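Local structure of Ets DNA-binding protein pokkuri (Drosophila melanogaster, 1SV0) at residues A[2-6]-A[20-24]; A[49-54]-A[66-70]. The protein acts as an Ets-family transcriptional repressor that holds back photoreceptor development, opposing pnt and RAS signalling, and is represented here by its SAM (Pointed) domain. The protein carries 1 engineered substitution. All blocks are in the same frame, centred on the assembly; numbering follows the deposited sequence.

Interaction 1: residues A[2-6]-A[20-24]; sequences LPPSL and VFLRF
Residues 2-6 form an irregular N-terminal segment that lies against one side of helix 15-28, with Leu2 and Phe24 the closest backbone pair (CA to CA 7.5 Å). Pro3 to Leu6 make a type I beta turn, closed by a weak bond from Leu6 N to Pro3 O (3.4 Å). The rigid ring of Pro4 (phi -71°) suits the first corner, and the turn puts Pro4 and Ser5 at its corners, out of reach of residues 20-24, while Leu2, Pro3 and Leu6 point toward the helix. On the helix Val20, Phe21 and Phe24 all take t for chi1; Val20 and Phe24, one turn apart (Phe24 N to Val20 O 2.9 Å), present neighbouring side chains. In this all-helical SAM (Pointed) domain the N-terminal loop packs along helix 15-28, whose Phe21 also reaches Val68 and Leu72 of helix 62-77. Leu2, in the pt rotamer, lays its CB over a face of the Phe24 ring, a CH-pi contact 3.6 Å from the centroid, and its CD1 meets the edge of the Phe21 ring at CD1 (3.7 Å). The compact, puckered Pro3 ring touches two helix side chains, CD at 3.7 Å from Phe24 CD1 and CG at 4.0 Å from Val20 CG1. Leu6, with an off-well chi1 of -94°, sets its isobutyl end against both Val20 and Phe21, CD1 3.7 Å from Val20 CG1 and CD2 4.1 Å from Phe21 CB.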
loop_
_atom_site.group_PDB
_atom_site.type_symbol
_atom_site.label_atom_id
_atom_site.label_comp_id
_atom_site.label_asym_id
_atom_site.label_seq_id
_atom_site.Cartn_x
_atom_site.Cartn_y
_atom_site.Cartn_z
ATOM N N LEU A 2 9.248 -12.519 -0.249
ATOM C CA LEU A 2 9.540 -12.211 1.180
ATOM C C LEU A 2 10.359 -13.333 1.824
ATOM O O LEU A 2 10.793 -14.256 1.136
ATOM C CB LEU A 2 8.225 -11.994 1.941
ATOM C CG LEU A 2 7.242 -13.151 2.139
ATOM C CD1 LEU A 2 6.168 -12.715 3.129
ATOM C CD2 LEU A 2 6.620 -13.554 0.816
ATOM N N PRO A 3 10.592 -13.266 3.150
ATOM C CA PRO A 3 11.373 -14.310 3.822
ATOM C C PRO A 3 11.072 -15.714 3.319
ATOM O O PRO A 3 9.912 -16.121 3.256
ATOM C CB PRO A 3 10.990 -14.128 5.284
ATOM C CG PRO A 3 10.876 -12.649 5.389
ATOM C CD PRO A 3 10.121 -12.268 4.130
ATOM N N PRO A 4 12.122 -16.470 2.950
ATOM C CA PRO A 4 12.011 -17.843 2.444
ATOM C C PRO A 4 11.605 -18.833 3.531
ATOM O O PRO A 4 11.207 -19.959 3.241
ATOM C CB PRO A 4 13.409 -18.120 1.902
ATOM C CG PRO A 4 14.278 -17.344 2.841
ATOM C CD PRO A 4 13.531 -16.033 2.966
ATOM N N SER A 5 11.715 -18.401 4.782
ATOM C CA SER A 5 11.358 -19.231 5.923
ATOM C C SER A 5 9.848 -19.447 5.995
ATOM O O SER A 5 9.386 -20.488 6.460
ATOM C CB SER A 5 11.838 -18.571 7.218
ATOM O OG SER A 5 13.232 -18.313 7.169
ATOM N N LEU A 6 9.085 -18.457 5.541
ATOM C CA LEU A 6 7.626 -18.542 5.561
ATOM C C LEU A 6 7.092 -19.528 4.533
ATOM O O LEU A 6 7.515 -19.514 3.381
ATOM C CB LEU A 6 7.013 -17.168 5.279
ATOM C CG LEU A 6 6.636 -16.255 6.451
ATOM C CD1 LEU A 6 7.783 -16.148 7.437
ATOM C CD2 LEU A 6 6.257 -14.885 5.904
ATOM N N VAL A 20 5.936 -11.973 11.256
ATOM C CA VAL A 20 7.064 -11.717 10.359
ATOM C C VAL A 20 6.532 -11.059 9.093
ATOM O O VAL A 20 7.063 -10.048 8.635
ATOM C CB VAL A 20 7.793 -13.029 9.990
ATOM C CG1 VAL A 20 8.672 -12.826 8.760
ATOM C CG2 VAL A 20 8.639 -13.491 11.172
ATOM N N PHE A 21 5.468 -11.636 8.546
ATOM C CA PHE A 21 4.832 -11.110 7.344
ATOM C C PHE A 21 4.419 -9.655 7.536
ATOM O O PHE A 21 4.710 -8.804 6.695
ATOM C CB PHE A 21 3.589 -11.922 6.995
ATOM C CG PHE A 21 2.742 -11.286 5.941
ATOM C CD1 PHE A 21 3.191 -11.212 4.629
ATOM C CD2 PHE A 21 1.495 -10.747 6.258
ATOM C CE1 PHE A 21 2.413 -10.603 3.641
ATOM C CE2 PHE A 21 0.712 -10.136 5.278
ATOM C CZ PHE A 21 1.170 -10.069 3.967
ATOM N N LEU A 22 3.738 -9.365 8.640
ATOM C CA LEU A 22 3.301 -7.997 8.892
ATOM C C LEU A 22 4.476 -7.027 9.061
ATOM O O LEU A 22 4.455 -5.938 8.493
ATOM C CB LEU A 22 2.381 -7.963 10.109
ATOM C CG LEU A 22 1.087 -8.741 9.838
ATOM C CD1 LEU A 22 0.332 -8.974 11.157
ATOM C CD2 LEU A 22 0.231 -7.975 8.834
ATOM N N ARG A 23 5.504 -7.425 9.815
ATOM C CA ARG A 23 6.669 -6.558 10.017
ATOM C C ARG A 23 7.357 -6.280 8.688
ATOM O O ARG A 23 7.785 -5.157 8.411
ATOM C CB ARG A 23 7.655 -7.195 10.996
ATOM C CG ARG A 23 7.075 -7.398 12.389
ATOM C CD ARG A 23 8.183 -7.518 13.413
ATOM N NE ARG A 23 7.714 -7.135 14.736
ATOM C CZ ARG A 23 7.629 -7.963 15.769
ATOM N NH1 ARG A 23 7.990 -9.232 15.637
ATOM N NH2 ARG A 23 7.166 -7.516 16.931
ATOM N N PHE A 24 7.458 -7.317 7.871
ATOM C CA PHE A 24 8.049 -7.218 6.540
ATOM C C PHE A 24 7.210 -6.238 5.705
ATOM O O PHE A 24 7.752 -5.407 4.978
ATOM C CB PHE A 24 8.044 -8.609 5.891
ATOM C CG PHE A 24 8.288 -8.591 4.412
ATOM C CD1 PHE A 24 9.583 -8.623 3.906
ATOM C CD2 PHE A 24 7.219 -8.532 3.524
ATOM C CE1 PHE A 24 9.808 -8.582 2.532
ATOM C CE2 PHE A 24 7.433 -8.490 2.154
ATOM C CZ PHE A 24 8.730 -8.522 1.655
#

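Interaction 2: residues A[49-54]-A[66-70]; sequences LTRADF and HNVLQ
A capped helix start packed on the C-terminal helix of a SAM (Pointed) domain is the setting of this contact: Thr50 is the N-cap of helix 51-57, and with Asp53 it forms a capping box. Thr50 OG1, set by chi1 p, accepts from Asp53 N (3.0 Å), and Asp53 OD2 accepts from Thr50 N (3.0 Å); amides at a helix start lack a preceding turn of carbonyl acceptors, and the short Thr and Asp side chains can reach them. Leu49 and Thr50 are extended (psi 133° and 167°), and the helix opens at Arg51, with Arg51 CA 5.9 Å from His66 CA on helix 62-77. His66, chi1 t, projects toward the helix start and fills the space between the segments. Arg51 CB sits over the imidazole face, 4.2 Å from its centroid in a CH-pi contact, while a water bridges His66 NE2 (3.0 Å) and Leu49 O (2.8 Å), donating to the carbonyl. Such a pairing of the helix 51-57 start with the long final helix belongs to the compact helical bundle of the SAM fold. The long Arg51 side chain, tt followed by a bend at chi3 m, curls past the imidazole so that NH1 donates to Asn67 OD1 (2.8 Å). On the inner side Phe54 turns its ring face to His66 CA, its CD1 is 3.6 Å from His66 CB, and its CZ meets Leu69 CD2 at 3.8 Å. Leu46 touches both Phe54 and Leu69, so these apolar side chains continue into the domain interior, whereas Asn67 also packs on Met56 of the Mae chain.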
loop_
_atom_site.group_PDB
_atom_site.type_symbol
_atom_site.label_atom_id
_atom_site.label_comp_id
_atom_site.label_asym_id
_atom_site.label_seq_id
_atom_site.Cartn_x
_atom_site.Cartn_y
_atom_site.Cartn_z
ATOM N N LEU A 49 -9.759 -12.780 7.508
ATOM C CA LEU A 49 -10.133 -11.394 7.770
ATOM C C LEU A 49 -10.647 -10.756 6.489
ATOM O O LEU A 49 -10.038 -10.901 5.431
ATOM C CB LEU A 49 -8.939 -10.586 8.288
ATOM C CG LEU A 49 -8.412 -10.927 9.684
ATOM C CD1 LEU A 49 -7.308 -9.942 10.060
ATOM C CD2 LEU A 49 -9.552 -10.868 10.697
ATOM N N THR A 50 -11.774 -10.062 6.593
ATOM C CA THR A 50 -12.374 -9.381 5.455
ATOM C C THR A 50 -11.592 -8.104 5.232
ATOM O O THR A 50 -10.813 -7.691 6.093
ATOM C CB THR A 50 -13.835 -8.985 5.738
ATOM O OG1 THR A 50 -13.866 -7.988 6.766
ATOM C CG2 THR A 50 -14.635 -10.194 6.197
ATOM N N ARG A 51 -11.803 -7.465 4.090
ATOM C CA ARG A 51 -11.092 -6.231 3.802
ATOM C C ARG A 51 -11.404 -5.195 4.878
ATOM O O ARG A 51 -10.530 -4.433 5.284
ATOM C CB ARG A 51 -11.489 -5.688 2.430
ATOM C CG ARG A 51 -10.650 -4.503 1.972
ATOM C CD ARG A 51 -11.211 -3.907 0.692
ATOM N NE ARG A 51 -11.540 -4.945 -0.281
ATOM C CZ ARG A 51 -10.662 -5.806 -0.787
ATOM N NH1 ARG A 51 -9.388 -5.759 -0.417
ATOM N NH2 ARG A 51 -11.059 -6.721 -1.663
ATOM N N ALA A 52 -12.652 -5.175 5.340
ATOM C CA ALA A 52 -13.067 -4.233 6.377
ATOM C C ALA A 52 -12.373 -4.552 7.700
ATOM O O ALA A 52 -12.051 -3.647 8.474
ATOM C CB ALA A 52 -14.586 -4.275 6.555
ATOM N N ASP A 53 -12.153 -5.839 7.964
ATOM C CA ASP A 53 -11.469 -6.255 9.187
ATOM C C ASP A 53 -10.068 -5.650 9.191
ATOM O O ASP A 53 -9.628 -5.068 10.185
ATOM C CB ASP A 53 -11.337 -7.782 9.262
ATOM C CG ASP A 53 -12.565 -8.455 9.837
ATOM O OD1 ASP A 53 -13.130 -7.918 10.812
ATOM O OD2 ASP A 53 -12.954 -9.530 9.329
ATOM N N PHE A 54 -9.363 -5.814 8.075
ATOM C CA PHE A 54 -8.015 -5.282 7.950
ATOM C C PHE A 54 -8.060 -3.777 8.083
ATOM O O PHE A 54 -7.207 -3.178 8.739
ATOM C CB PHE A 54 -7.411 -5.642 6.592
ATOM C CG PHE A 54 -6.518 -6.843 6.626
ATOM C CD1 PHE A 54 -6.994 -8.090 6.237
ATOM C CD2 PHE A 54 -5.190 -6.724 7.030
ATOM C CE1 PHE A 54 -6.164 -9.205 6.250
ATOM C CE2 PHE A 54 -4.344 -7.838 7.047
ATOM C CZ PHE A 54 -4.833 -9.077 6.652
ATOM N N HIS A 66 -4.542 -6.584 2.874
ATOM C CA HIS A 66 -5.493 -7.645 2.575
ATOM C C HIS A 66 -5.268 -8.167 1.162
ATOM O O HIS A 66 -5.156 -9.371 0.944
ATOM C CB HIS A 66 -6.925 -7.122 2.722
ATOM C CG HIS A 66 -7.978 -8.105 2.317
ATOM N ND1 HIS A 66 -8.527 -8.129 1.054
ATOM C CD2 HIS A 66 -8.596 -9.086 3.016
ATOM C CE1 HIS A 66 -9.443 -9.080 0.993
ATOM N NE2 HIS A 66 -9.504 -9.676 2.170
ATOM N N ASN A 67 -5.188 -7.257 0.199
ATOM C CA ASN A 67 -4.984 -7.680 -1.176
ATOM C C ASN A 67 -3.676 -8.425 -1.366
ATOM O O ASN A 67 -3.628 -9.421 -2.091
ATOM C CB ASN A 67 -5.083 -6.486 -2.120
ATOM C CG ASN A 67 -6.494 -5.951 -2.204
ATOM O OD1 ASN A 67 -7.452 -6.719 -2.121
ATOM N ND2 ASN A 67 -6.637 -4.640 -2.374
ATOM N N VAL A 68 -2.618 -7.967 -0.707
ATOM C CA VAL A 68 -1.339 -8.652 -0.833
ATOM C C VAL A 68 -1.483 -10.079 -0.318
ATOM O O VAL A 68 -1.041 -11.033 -0.964
ATOM C CB VAL A 68 -0.233 -7.952 -0.028
ATOM C CG1 VAL A 68 1.004 -8.836 0.018
ATOM C CG2 VAL A 68 0.104 -6.618 -0.673
ATOM N N LEU A 69 -2.102 -10.220 0.849
ATOM C CA LEU A 69 -2.295 -11.539 1.436
ATOM C C LEU A 69 -3.109 -12.429 0.497
ATOM O O LEU A 69 -2.718 -13.559 0.220
ATOM C CB LEU A 69 -2.996 -11.414 2.791
ATOM C CG LEU A 69 -3.273 -12.701 3.570
ATOM C CD1 LEU A 69 -1.965 -13.455 3.772
ATOM C CD2 LEU A 69 -3.928 -12.363 4.928
ATOM N N GLN A 70 -4.239 -11.921 0.013
ATOM C CA GLN A 70 -5.086 -12.687 -0.905
ATOM C C GLN A 70 -4.252 -13.132 -2.113
ATOM O O GLN A 70 -4.369 -14.265 -2.585
ATOM C CB GLN A 70 -6.260 -11.832 -1.389
ATOM C CG GLN A 70 -7.572 -11.916 -0.595
ATOM C CD GLN A 70 -7.464 -12.598 0.762
ATOM O OE1 GLN A 70 -7.727 -13.793 0.888
ATOM N NE2 GLN A 70 -7.081 -11.834 1.782
HETATM O O HOH W 1 -11.431 -11.759 3.131
#

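Along the chain interaction 1 closes before interaction 2 opens, and their centres lie about 17 Å apart on opposite sides of the chain's centre, within one SAM (Pointed) domain. Helix 15-28 belongs to the first and helices 51-57 and 62-77 to the second. They meet where Phe21 CZ packs 4.1 Å from Val68 CG1; helix 62-77, which also takes the start of helix 51-57, is thus common ground for both. Val68 also packs on Leu51 of the Mae chain, which puts interaction 2 beside the interface of the Yan-SAM/Mae-SAM complex, consistent with Mae regulating Yan through depolymerization, whereas no residue of Mae touches the segments of interaction 1.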